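Local coordinates for protein putative metal-dependent phosphoesterase (Bifidobacterium adolescentis, PDB 3O0F) that is a PHP-family phosphoesterase that binds iron, zinc and AMP in its active site and cleaves phosphoester bonds, probably of nucleotide substrates, at residues 81-86 and 212-217. Sequence-based numbering, arbitrary orientation.
With FE (Fe (III) ion), chain D.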
ATOM      1  N   GLU A  81       5.147   6.383  16.984  1.00 25.38           N
ATOM      2  CA  GLU A  81       4.634   7.360  17.957  1.00 28.21           C
ATOM      3  C   GLU A  81       3.207   7.665  17.529  1.00 29.20           C
ATOM      4  O   GLU A  81       2.440   6.734  17.411  1.00 33.72           O
ATOM      5  CB  GLU A  81       5.556   8.580  18.069  1.00 30.54           C
ATOM      6  CG  GLU A  81       6.978   8.184  18.606  1.00 37.72           C
ATOM      7  CD  GLU A  81       8.111   9.161  18.210  1.00 53.67           C
ATOM      8  OE1 GLU A  81       7.815  10.307  17.772  1.00 58.10           O
ATOM      9  OE2 GLU A  81       9.305   8.765  18.324  1.00 55.09           O
ATOM     10  N   ASP A  82       2.826   8.903  17.252  1.00 32.13           N
ATOM     11  CA  ASP A  82       1.416   9.148  16.855  1.00 35.00           C
ATOM     12  C   ASP A  82       1.174   9.216  15.329  1.00 32.69           C
ATOM     13  O   ASP A  82       0.118   9.679  14.891  1.00 37.94           O
ATOM     14  CB  ASP A  82       0.868  10.420  17.543  1.00 37.77           C
ATOM     15  CG  ASP A  82       1.659  11.682  17.178  1.00 51.21           C
ATOM     16  OD1 ASP A  82       2.906  11.597  17.012  1.00 59.63           O
ATOM     17  OD2 ASP A  82       1.035  12.761  17.061  1.00 64.87           O
ATOM     18  N   VAL A  83       2.131   8.758  14.525  1.00 24.72           N
ATOM     19  CA  VAL A  83       2.080   8.956  13.087  1.00 20.68           C
ATOM     20  C   VAL A  83       1.713   7.628  12.398  1.00 17.63           C
ATOM     21  O   VAL A  83       2.392   6.628  12.592  1.00 16.75           O
ATOM     22  CB  VAL A  83       3.443   9.463  12.523  1.00 17.79           C
ATOM     23  CG1 VAL A  83       3.333   9.772  11.044  1.00 15.84           C
ATOM     24  CG2 VAL A  83       3.995  10.683  13.303  1.00 16.63           C
ATOM     25  N   SER A  84       0.640   7.629  11.626  1.00 18.66           N
ATOM     26  CA  SER A  84       0.353   6.515  10.704  1.00 21.41           C
ATOM     27  C   SER A  84       1.435   6.433   9.617  1.00 20.08           C
ATOM     28  O   SER A  84       1.736   7.424   8.956  1.00 20.31           O
ATOM     29  CB  SER A  84      -1.036   6.675  10.058  1.00 22.46           C
ATOM     30  OG  SER A  84      -1.219   5.776   8.966  1.00 29.75           O
ATOM     31  N   VAL A  85       2.005   5.247   9.420  1.00 17.31           N
ATOM     32  CA  VAL A  85       3.077   5.034   8.449  1.00 13.73           C
ATOM     33  C   VAL A  85       2.720   3.783   7.641  1.00 16.08           C
ATOM     34  O   VAL A  85       2.380   2.744   8.207  1.00 19.30           O
ATOM     35  CB  VAL A  85       4.449   4.769   9.127  1.00 18.41           C
ATOM     36  CG1 VAL A  85       5.553   4.579   8.075  1.00 15.43           C
ATOM     37  CG2 VAL A  85       4.837   5.888  10.104  1.00 14.97           C
ATOM     38  N   HIS A  86       2.793   3.891   6.328  1.00 10.89           N
ATOM     39  CA  HIS A  86       2.654   2.758   5.449  1.00 15.50           C
ATOM     40  C   HIS A  86       4.043   2.387   4.909  1.00 14.92           C
ATOM     41  O   HIS A  86       4.809   3.261   4.474  1.00 14.44           O
ATOM     42  CB  HIS A  86       1.668   3.121   4.332  1.00 17.63           C
ATOM     43  CG  HIS A  86       0.236   3.169   4.792  1.00 26.90           C
ATOM     44  ND1 HIS A  86      -0.831   3.193   3.923  1.00 33.02           N
ATOM     45  CD2 HIS A  86      -0.301   3.148   6.038  1.00 36.98           C
ATOM     46  CE1 HIS A  86      -1.961   3.215   4.608  1.00 36.18           C
ATOM     47  NE2 HIS A  86      -1.668   3.185   5.895  1.00 39.85           N
ATOM     48  N   ARG A 212       0.852  15.333  11.666  1.00 29.83           N
ATOM     49  CA  ARG A 212       2.256  15.668  11.433  1.00 29.30           C
ATOM     50  C   ARG A 212       2.950  14.521  10.698  1.00 25.90           C
ATOM     51  O   ARG A 212       2.611  13.367  10.903  1.00 26.36           O
ATOM     52  CB  ARG A 212       2.989  16.045  12.730  1.00 30.19           C
ATOM     53  CG  ARG A 212       3.385  14.863  13.620  1.00 38.52           C
ATOM     54  CD  ARG A 212       4.234  15.311  14.791  1.00 36.46           C
ATOM     55  NE  ARG A 212       4.657  14.170  15.600  1.00 42.82           N
ATOM     56  CZ  ARG A 212       5.634  13.310  15.279  1.00 40.54           C
ATOM     57  NH1 ARG A 212       6.309  13.411  14.126  1.00 36.74           N
ATOM     58  NH2 ARG A 212       5.924  12.305  16.114  1.00 34.66           N
ATOM     59  N   LEU A 213       3.888  14.878   9.823  1.00 22.86           N
ATOM     60  CA  LEU A 213       4.754  13.925   9.138  1.00 20.43           C
ATOM     61  C   LEU A 213       5.790  13.314  10.091  1.00 16.87           C
ATOM     62  O   LEU A 213       6.089  13.830  11.176  1.00 17.73           O
ATOM     63  CB  LEU A 213       5.481  14.611   7.989  1.00 21.87           C
ATOM     64  CG  LEU A 213       4.634  15.371   6.974  1.00 23.68           C
ATOM     65  CD1 LEU A 213       5.551  16.097   5.982  1.00 26.58           C
ATOM     66  CD2 LEU A 213       3.666  14.399   6.241  1.00 23.34           C
ATOM     67  N   LEU A 214       6.322  12.176   9.691  1.00 14.51           N
ATOM     68  CA  LEU A 214       7.525  11.650  10.311  1.00 16.13           C
ATOM     69  C   LEU A 214       8.598  12.705  10.314  1.00 15.93           C
ATOM     70  O   LEU A 214       8.818  13.411   9.297  1.00 13.88           O
ATOM     71  CB  LEU A 214       8.057  10.427   9.539  1.00 18.96           C
ATOM     72  CG  LEU A 214       7.231   9.157   9.655  1.00 22.23           C
ATOM     73  CD1 LEU A 214       7.770   8.117   8.660  1.00 19.10           C
ATOM     74  CD2 LEU A 214       7.225   8.622  11.089  1.00 20.61           C
ATOM     75  N   SER A 215       9.288  12.808  11.443  1.00 15.82           N
ATOM     76  CA  SER A 215      10.402  13.704  11.542  1.00 14.92           C
ATOM     77  C   SER A 215      11.687  13.040  11.031  1.00 14.34           C
ATOM     78  O   SER A 215      11.755  11.827  10.861  1.00 11.81           O
ATOM     79  CB  SER A 215      10.589  14.096  12.975  1.00 15.83           C
ATOM     80  OG  SER A 215      11.039  12.987  13.698  1.00 12.86           O
ATOM     81  N   ASP A 216      12.721  13.843  10.827  1.00 15.54           N
ATOM     82  CA  ASP A 216      14.048  13.325  10.464  1.00 16.76           C
ATOM     83  C   ASP A 216      14.571  12.310  11.477  1.00 16.71           C
ATOM     84  O   ASP A 216      15.212  11.332  11.085  1.00 18.94           O
ATOM     85  CB  ASP A 216      15.091  14.447  10.371  1.00 16.27           C
ATOM     86  CG  ASP A 216      14.804  15.454   9.216  1.00 27.59           C
ATOM     87  OD1 ASP A 216      13.797  15.285   8.503  1.00 22.95           O
ATOM     88  OD2 ASP A 216      15.610  16.393   9.011  1.00 23.07           O
ATOM     89  N   GLU A 217      14.371  12.588  12.763  1.00 17.76           N
ATOM     90  CA  GLU A 217      14.780  11.671  13.843  1.00 19.69           C
ATOM     91  C   GLU A 217      14.075  10.312  13.738  1.00 16.04           C
ATOM     92  O   GLU A 217      14.718   9.288  13.885  1.00 13.75           O
ATOM     93  CB  GLU A 217      14.594  12.302  15.261  1.00 21.06           C
ATOM     94  CG  GLU A 217      15.601  13.445  15.528  1.00 40.39           C
ATOM     95  CD  GLU A 217      15.933  13.803  17.026  1.00 52.93           C
ATOM     96  OE1 GLU A 217      15.149  14.517  17.717  1.00 50.58           O
ATOM     97  OE2 GLU A 217      17.053  13.442  17.466  1.00 53.95           O
TER
HETATM   98 FE    FE D 303      -0.541   4.100   1.684  1.00 27.28          FE
HETATM   99  O   HOH W   1      -0.376   4.143  -0.316  1.00 24.80           O
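One face of the Arg-212 guanidinium is covered by Val-83 CG2, 3.5 Å above its plane and displaced from the centre, nearest CZ and NH1 (3.7 Å to each), while Glu-81 OE1 meets the edge near that plane and Asp-82 OD1 comes in obliquely. The three charged residues form a salt-bridge network in the PHP-domain phosphoesterase fold, where the two-residue turn of the beta-hairpin formed by strands 70-80 and 83-90 meets the loop leading into helix 216-225. Both carboxylates converge on one nitrogen: NH2 of Arg-212 lies 3.2 Å from Glu-81 OE1. Its bond to Asp-82 OD1 is weak, bent to 122°, with the carboxylate turned 50° from the guanidinium. Arg-212 leaves the backbone through the crowded first torsion (chi1 77°), then runs extended to NE; at the other end of the group NH1 makes a weak bond to Leu-213 O (3.0 Å) and its stronger hydrogen bond to Gln-218 OE1 in that helix. The guanidinium thus spans the strand turn, its own loop and the helix start, where Ser-215 is the N-cap. Next to these solvent-facing charges the contact turns apolar and buried: Val-83 and Val-85 both touch Leu-214, which also packs on Leu-219 and Met-222. Beyond Val-85, His-86 binds iron through ND1 at 2.4 Å, an ion it shares with Glu-75, His-203 and a water, and it also touches AMP, so the strand runs from the surface salt bridges into the active site. Leu-214 CD2 sits 4.1 Å from Val-83 CG1 and 3.8 Å from Val-85 CG2.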